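Local coordinates for protein transcriptional regulator KdgR (Pseudomonas aeruginosa, PDB 5Y6I) that probably acts as a DNA-binding transcription factor of the IclR family, with a helix-turn-helix domain joined to a GAF-like C-terminal domain, at residues 89-94 / 217-222; 151-156 / 197-202. All coordinates share one frame; numbering follows the deposited sequence.

Both contacts lie in the IclR C-terminal domain, and the residues that touch are largely buried, but they use different elements and different chemistry. Contact 1 joins the loop just before helix 93-108, through M91, to the hairpin turn between strands 209-217 and 223-232; a methionine sulfur meets backbone and alanine there, beside polar turn bonds and a second subunit. Contact 2 sets helix 150-158 against edge strand 199-202 of the same antiparallel sheet, through aliphatic and histidine side chains with no hydrogen bond between its segments and no other chain touching them. Their centres are about 20 Å apart and their nearest atoms about 7 Å, while contact 2 is nested in sequence inside contact 1.

Contact 1. Residues 89-94 / 217-222; sequences DSMDVL and FDARGR
D218 meets M91 through CB, 3.8 Å from SD, where the hairpin between strands 209-217 and 223-232 turns against the loop that leads into helix 93-108. The reversal is a type I turn, D218 to G221, with a G1 bulge: D218 N bonds to R222 O and G221 N to D218 O. A219 follows as the main partner of the sulfur. Its N lies 3.5 Å from M91 SD, a weak hydrogen bond with an N-H...S angle of 157°, and its CB is 3.6 Å from SD. The extended chi2 of M91 (-173°) carries SD to the turn, and the bend at chi3 only swings CE aside, so the sulfur makes the contact. R220 gives a weak Asx-turn bond from its N to D218 OD1, and packs on L94 of the second subunit. G221 takes the positive phi (87°) of the bulge. Just past the turn, the D218 carboxylate holds both backbone and side chain of R222: R222 N to D218 OD1 is 2.6 Å, out of the carboxylate plane. R222 NH1 pairs with E128 of the second subunit, while NE reaches the syn lone pair of D218 OD2 at 2.9 Å, a salt bridge.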
ATOM      1  N   ASP A  89      -4.042   1.156  -4.246  1.00 53.47           N
ATOM      2  CA  ASP A  89      -4.553   2.522  -4.238  1.00 54.42           C
ATOM      3  C   ASP A  89      -5.893   2.625  -3.521  1.00 63.28           C
ATOM      4  O   ASP A  89      -6.346   3.737  -3.237  1.00 63.56           O
ATOM      5  CB  ASP A  89      -4.707   3.040  -5.675  1.00 51.51           C
ATOM      6  CG  ASP A  89      -5.093   4.506  -5.726  1.00 55.69           C
ATOM      7  OD1 ASP A  89      -4.660   5.236  -4.815  1.00 60.17           O
ATOM      8  OD2 ASP A  89      -5.827   4.939  -6.652  1.00 54.23           O
ATOM      9  N   SER A  90      -6.549   1.504  -3.239  1.00 64.55           N
ATOM     10  CA  SER A  90      -7.867   1.541  -2.627  1.00 66.70           C
ATOM     11  C   SER A  90      -7.856   1.249  -1.132  1.00 67.71           C
ATOM     12  O   SER A  90      -8.893   1.426  -0.488  1.00 75.17           O
ATOM     13  CB  SER A  90      -8.798   0.551  -3.323  1.00 71.29           C
ATOM     14  OG  SER A  90      -9.036   0.934  -4.659  1.00 77.74           O
ATOM     15  N   MET A  91      -6.732   0.809  -0.568  1.00 65.27           N
ATOM     16  CA  MET A  91      -6.669   0.543   0.864  1.00 71.75           C
ATOM     17  C   MET A  91      -7.166   1.750   1.655  1.00 72.91           C
ATOM     18  O   MET A  91      -6.903   2.900   1.294  1.00 68.19           O
ATOM     19  CB  MET A  91      -5.239   0.204   1.276  1.00 74.69           C
ATOM     20  CG  MET A  91      -4.768  -1.188   0.950  1.00 72.78           C
ATOM     21  SD  MET A  91      -3.138  -1.504   1.668  1.00 87.89           S
ATOM     22  CE  MET A  91      -2.137  -0.331   0.771  1.00 83.81           C
ATOM     23  N   ASP A  92      -7.914   1.476   2.728  1.00 63.17           N
ATOM     24  CA  ASP A  92      -8.439   2.535   3.595  1.00 66.07           C
ATOM     25  C   ASP A  92      -8.758   1.906   4.951  1.00 66.36           C
ATOM     26  O   ASP A  92      -9.804   1.272   5.109  1.00 66.41           O
ATOM     27  CB  ASP A  92      -9.671   3.197   3.000  1.00 71.90           C
ATOM     28  CG  ASP A  92     -10.249   4.257   3.915  1.00 85.46           C
ATOM     29  OD1 ASP A  92      -9.453   4.920   4.605  1.00 90.79           O
ATOM     30  OD2 ASP A  92     -11.486   4.421   3.964  1.00 89.65           O
ATOM     31  N   VAL A  93      -7.861   2.094   5.918  1.00 66.66           N
ATOM     32  CA  VAL A  93      -8.094   1.519   7.230  1.00 61.29           C
ATOM     33  C   VAL A  93      -9.369   2.071   7.844  1.00 59.81           C
ATOM     34  O   VAL A  93      -9.975   1.421   8.692  1.00 62.07           O
ATOM     35  CB  VAL A  93      -6.877   1.763   8.144  1.00 57.95           C
ATOM     36  CG1 VAL A  93      -6.806   3.225   8.562  1.00 51.42           C
ATOM     37  CG2 VAL A  93      -6.910   0.829   9.345  1.00 60.50           C
ATOM     38  N   LEU A  94      -9.816   3.254   7.426  1.00 60.56           N
ATOM     39  CA  LEU A  94     -11.048   3.778   8.004  1.00 62.59           C
ATOM     40  C   LEU A  94     -12.246   2.981   7.523  1.00 69.77           C
ATOM     41  O   LEU A  94     -13.176   2.727   8.297  1.00 74.41           O
ATOM     42  CB  LEU A  94     -11.208   5.257   7.671  1.00 58.30           C
ATOM     43  CG  LEU A  94     -10.756   6.161   8.828  1.00 60.58           C
ATOM     44  CD1 LEU A  94      -9.316   5.888   9.244  1.00 54.74           C
ATOM     45  CD2 LEU A  94     -10.974   7.646   8.523  1.00 63.67           C
ATOM     46  N   PHE A 217      -1.935  -2.743  10.517  1.00 66.38           N
ATOM     47  CA  PHE A 217      -0.950  -2.652   9.446  1.00 60.29           C
ATOM     48  C   PHE A 217      -1.616  -2.705   8.078  1.00 66.72           C
ATOM     49  O   PHE A 217      -2.666  -3.331   7.908  1.00 74.13           O
ATOM     50  CB  PHE A 217       0.056  -3.797   9.539  1.00 53.77           C
ATOM     51  CG  PHE A 217       0.772  -3.866  10.849  1.00 64.06           C
ATOM     52  CD1 PHE A 217       1.841  -3.019  11.114  1.00 65.97           C
ATOM     53  CD2 PHE A 217       0.378  -4.763  11.825  1.00 66.42           C
ATOM     54  CE1 PHE A 217       2.509  -3.076  12.342  1.00 66.54           C
ATOM     55  CE2 PHE A 217       1.039  -4.825  13.052  1.00 63.22           C
ATOM     56  CZ  PHE A 217       2.102  -3.987  13.307  1.00 64.64           C
ATOM     57  N   ASP A 218      -0.979  -2.081   7.083  1.00 59.62           N
ATOM     58  CA  ASP A 218      -1.484  -2.200   5.727  1.00 55.49           C
ATOM     59  C   ASP A 218      -0.758  -3.329   5.013  1.00 58.36           C
ATOM     60  O   ASP A 218       0.111  -4.011   5.574  1.00 50.42           O
ATOM     61  CB  ASP A 218      -1.390  -0.866   4.967  1.00 58.68           C
ATOM     62  CG  ASP A 218       0.040  -0.371   4.761  1.00 63.04           C
ATOM     63  OD1 ASP A 218       1.009  -1.082   5.146  1.00 61.36           O
ATOM     64  OD2 ASP A 218       0.193   0.757   4.202  1.00 57.57           O
ATOM     65  N   ALA A 219      -1.158  -3.542   3.753  1.00 59.82           N
ATOM     66  CA  ALA A 219      -0.537  -4.560   2.914  1.00 56.45           C
ATOM     67  C   ALA A 219       0.980  -4.511   2.989  1.00 61.31           C
ATOM     68  O   ALA A 219       1.639  -5.558   3.018  1.00 68.20           O
ATOM     69  CB  ALA A 219      -0.995  -4.377   1.466  1.00 60.05           C
ATOM     70  N   ARG A 220       1.562  -3.311   3.013  1.00 63.61           N
ATOM     71  CA  ARG A 220       3.014  -3.198   2.956  1.00 62.78           C
ATOM     72  C   ARG A 220       3.655  -3.227   4.335  1.00 62.15           C
ATOM     73  O   ARG A 220       4.873  -3.066   4.440  1.00 68.47           O
ATOM     74  CB  ARG A 220       3.418  -1.933   2.192  1.00 69.29           C
ATOM     75  CG  ARG A 220       2.516  -1.651   0.990  1.00 73.17           C
ATOM     76  CD  ARG A 220       3.148  -0.656   0.070  1.00 67.11           C
ATOM     77  NE  ARG A 220       4.515  -1.066  -0.133  1.00 73.59           N
ATOM     78  CZ  ARG A 220       5.043  -1.369  -1.312  1.00 78.48           C
ATOM     79  NH1 ARG A 220       4.328  -1.258  -2.428  1.00 71.90           N
ATOM     80  NH2 ARG A 220       6.304  -1.753  -1.371  1.00 85.60           N
ATOM     81  N   GLY A 221       2.869  -3.463   5.379  1.00 63.63           N
ATOM     82  CA  GLY A 221       3.354  -3.538   6.737  1.00 66.25           C
ATOM     83  C   GLY A 221       3.423  -2.217   7.466  1.00 69.41           C
ATOM     84  O   GLY A 221       3.942  -2.175   8.595  1.00 71.43           O
ATOM     85  N   ARG A 222       2.939  -1.132   6.863  1.00 66.58           N
ATOM     86  CA  ARG A 222       3.074   0.183   7.466  1.00 63.55           C
ATOM     87  C   ARG A 222       1.974   0.354   8.492  1.00 63.79           C
ATOM     88  O   ARG A 222       0.873  -0.172   8.333  1.00 65.09           O
ATOM     89  CB  ARG A 222       3.007   1.279   6.392  1.00 66.87           C
ATOM     90  CG  ARG A 222       3.807   0.959   5.109  1.00 72.98           C
ATOM     91  CD  ARG A 222       3.810   2.102   4.072  1.00 75.94           C
ATOM     92  NE  ARG A 222       2.524   2.260   3.402  1.00 78.21           N
ATOM     93  CZ  ARG A 222       2.376   2.676   2.150  1.00 79.85           C
ATOM     94  NH1 ARG A 222       3.437   2.962   1.422  1.00 81.25           N
ATOM     95  NH2 ARG A 222       1.163   2.783   1.620  1.00 81.33           N
TER

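Contact 2. Residues 151-156 / 197-202; sequences TGLVFA and GLHAIH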
ATOM      1  N   THR A 151      -2.355   4.598  23.169  1.00 75.96           N
ATOM      2  CA  THR A 151      -2.354   4.835  21.736  1.00 70.16           C
ATOM      3  C   THR A 151      -1.041   5.469  21.283  1.00 79.86           C
ATOM      4  O   THR A 151      -0.492   5.113  20.230  1.00 82.45           O
ATOM      5  CB  THR A 151      -3.537   5.738  21.405  1.00 70.83           C
ATOM      6  OG1 THR A 151      -4.723   5.219  22.031  1.00 76.45           O
ATOM      7  CG2 THR A 151      -3.751   5.823  19.937  1.00 75.90           C
ATOM      8  N   GLY A 152      -0.523   6.414  22.067  1.00 79.84           N
ATOM      9  CA  GLY A 152       0.717   7.069  21.701  1.00 77.27           C
ATOM     10  C   GLY A 152       1.917   6.163  21.835  1.00 85.39           C
ATOM     11  O   GLY A 152       2.890   6.299  21.083  1.00 82.98           O
ATOM     12  N   LEU A 153       1.872   5.218  22.780  1.00 86.46           N
ATOM     13  CA  LEU A 153       3.015   4.327  22.964  1.00 85.58           C
ATOM     14  C   LEU A 153       3.122   3.310  21.832  1.00 78.92           C
ATOM     15  O   LEU A 153       4.230   3.002  21.378  1.00 75.31           O
ATOM     16  CB  LEU A 153       2.945   3.626  24.322  1.00 83.21           C
ATOM     17  CG  LEU A 153       3.060   4.537  25.551  1.00 93.35           C
ATOM     18  CD1 LEU A 153       3.716   3.833  26.731  1.00 99.89           C
ATOM     19  CD2 LEU A 153       3.838   5.782  25.219  1.00 92.41           C
ATOM     20  N   VAL A 154       1.993   2.777  21.357  1.00 73.72           N
ATOM     21  CA  VAL A 154       2.062   1.843  20.237  1.00 72.51           C
ATOM     22  C   VAL A 154       2.643   2.536  19.013  1.00 71.99           C
ATOM     23  O   VAL A 154       3.557   2.017  18.365  1.00 72.44           O
ATOM     24  CB  VAL A 154       0.687   1.230  19.931  1.00 71.04           C
ATOM     25  CG1 VAL A 154       0.815   0.313  18.670  1.00 62.88           C
ATOM     26  CG2 VAL A 154       0.153   0.460  21.135  1.00 63.89           C
ATOM     27  N   PHE A 155       2.144   3.731  18.693  1.00 68.64           N
ATOM     28  CA  PHE A 155       2.750   4.535  17.635  1.00 62.00           C
ATOM     29  C   PHE A 155       4.273   4.636  17.814  1.00 71.64           C
ATOM     30  O   PHE A 155       5.043   4.218  16.942  1.00 80.85           O
ATOM     31  CB  PHE A 155       2.093   5.925  17.602  1.00 62.70           C
ATOM     32  CG  PHE A 155       0.752   5.970  16.860  1.00 74.54           C
ATOM     33  CD1 PHE A 155       0.634   5.493  15.567  1.00 75.52           C
ATOM     34  CD2 PHE A 155      -0.385   6.498  17.465  1.00 86.19           C
ATOM     35  CE1 PHE A 155      -0.581   5.546  14.883  1.00 79.02           C
ATOM     36  CE2 PHE A 155      -1.615   6.545  16.788  1.00 85.77           C
ATOM     37  CZ  PHE A 155      -1.702   6.070  15.492  1.00 83.59           C
ATOM     38  N   ALA A 156       4.730   5.152  18.958  1.00 71.51           N
ATOM     39  CA  ALA A 156       6.169   5.246  19.188  1.00 74.40           C
ATOM     40  C   ALA A 156       6.848   3.896  19.043  1.00 77.85           C
ATOM     41  O   ALA A 156       8.012   3.823  18.620  1.00 81.78           O
ATOM     42  CB  ALA A 156       6.456   5.814  20.579  1.00 72.48           C
ATOM     43  N   GLY A 197       3.187  -6.930  20.901  1.00 78.78           N
ATOM     44  CA  GLY A 197       2.188  -6.576  19.920  1.00 80.03           C
ATOM     45  C   GLY A 197       1.032  -5.727  20.408  1.00 78.83           C
ATOM     46  O   GLY A 197       0.181  -5.345  19.587  1.00 76.09           O
ATOM     47  N   LEU A 198       0.956  -5.420  21.700  1.00 83.37           N
ATOM     48  CA  LEU A 198      -0.021  -4.460  22.208  1.00 82.26           C
ATOM     49  C   LEU A 198       0.573  -3.775  23.431  1.00 87.04           C
ATOM     50  O   LEU A 198       1.700  -4.069  23.850  1.00 88.63           O
ATOM     51  CB  LEU A 198      -1.377  -5.113  22.540  1.00 78.76           C
ATOM     52  CG  LEU A 198      -1.595  -6.321  23.470  1.00 84.79           C
ATOM     53  CD1 LEU A 198      -1.018  -7.580  22.907  1.00 92.20           C
ATOM     54  CD2 LEU A 198      -1.059  -6.104  24.875  1.00 91.72           C
ATOM     55  N   HIS A 199      -0.207  -2.873  24.025  1.00 88.78           N
ATOM     56  CA  HIS A 199       0.239  -2.201  25.237  1.00 86.04           C
ATOM     57  C   HIS A 199      -0.946  -1.799  26.100  1.00 91.49           C
ATOM     58  O   HIS A 199      -1.947  -1.282  25.598  1.00 85.68           O
ATOM     59  CB  HIS A 199       1.066  -0.956  24.927  1.00 75.75           C
ATOM     60  CG  HIS A 199       1.806  -0.444  26.112  1.00 72.85           C
ATOM     61  ND1 HIS A 199       2.796  -1.175  26.730  1.00 77.03           N
ATOM     62  CD2 HIS A 199       1.657   0.691  26.838  1.00 70.58           C
ATOM     63  CE1 HIS A 199       3.247  -0.495  27.772  1.00 79.38           C
ATOM     64  NE2 HIS A 199       2.569   0.637  27.862  1.00 71.12           N
ATOM     65  N   ALA A 200      -0.801  -2.017  27.407  1.00 99.49           N
ATOM     66  CA  ALA A 200      -1.766  -1.619  28.420  1.00105.56           C
ATOM     67  C   ALA A 200      -1.235  -0.443  29.235  1.00107.14           C
ATOM     68  O   ALA A 200      -0.028  -0.320  29.460  1.00116.82           O
ATOM     69  CB  ALA A 200      -2.076  -2.787  29.360  1.00109.35           C
ATOM     70  N   ILE A 201      -2.148   0.431  29.668  1.00 98.90           N
ATOM     71  CA  ILE A 201      -1.818   1.536  30.566  1.00 96.23           C
ATOM     72  C   ILE A 201      -2.880   1.632  31.652  1.00 95.31           C
ATOM     73  O   ILE A 201      -4.084   1.525  31.384  1.00 85.54           O
ATOM     74  CB  ILE A 201      -1.691   2.897  29.844  1.00 96.94           C
ATOM     75  CG1 ILE A 201      -3.067   3.407  29.373  1.00 98.90           C
ATOM     76  CG2 ILE A 201      -0.664   2.815  28.722  1.00 92.75           C
ATOM     77  CD1 ILE A 201      -3.153   4.914  29.160  1.00 98.72           C
ATOM     78  N   HIS A 202      -2.430   1.854  32.879  1.00 96.35           N
ATOM     79  CA  HIS A 202      -3.306   1.961  34.037  1.00100.39           C
ATOM     80  C   HIS A 202      -3.330   3.436  34.444  1.00100.76           C
ATOM     81  O   HIS A 202      -2.526   3.885  35.262  1.00 99.62           O
ATOM     82  CB  HIS A 202      -2.816   1.040  35.156  1.00110.26           C
ATOM     83  CG  HIS A 202      -2.417  -0.322  34.671  1.00119.98           C
ATOM     84  ND1 HIS A 202      -3.110  -0.991  33.685  1.00116.73           N
ATOM     85  CD2 HIS A 202      -1.370  -1.118  34.999  1.00126.61           C
ATOM     86  CE1 HIS A 202      -2.525  -2.151  33.446  1.00118.73           C
ATOM     87  NE2 HIS A 202      -1.462  -2.251  34.224  1.00122.46           N
TER
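A chi1 of -166° swings the H199 imidazole away from its backbone N and carries it from strand 199-202 toward L153, whose CG stands anti to the carbonyl carbon (chi1 -65°) and sends one branch, CD1, out from helix 150-158 to meet it. The closest approach is made by this methyl, L153 CD1, at 3.6 Å from H199 NE2. The same methyl is 3.8 Å from H199 CD2, so it sits by the CD2-NE2 side of the imidazole, at an oblique position relative to the ring. L153 CB adds a second, looser touch from the base of the leucine, 4.1 Å from H199 CD2. One residue further along the helix, V154 uses a different part of the histidine: its CG2 comes to 4.1 Å from H199 CB, and the two side chains run past each other in opposite senses. The backbones are nearest at this pair, with V154 CA 6.7 Å from H199 CA.

The sheet is the five-stranded antiparallel one of the GAF-like fold, in which 199-202 is an outermost strand of this chain, paired with 209-217 through backbone bonds of H199 with S213 and I201 with A211. Helix 150-158 packs on the sheet, V154 also touching S213 and P215 of strand 209-217 and V226 of strand 223-232. L189 and I193 of helix 183-196 each touch both L153 and H199, adding a third element to the cluster. A two-residue link, G197 and L198, joins that helix to the strand: G197 leaves helical geometry with a positive phi (80°), L198 is already extended, and the strand starts at H199, whose side chain also touches E240.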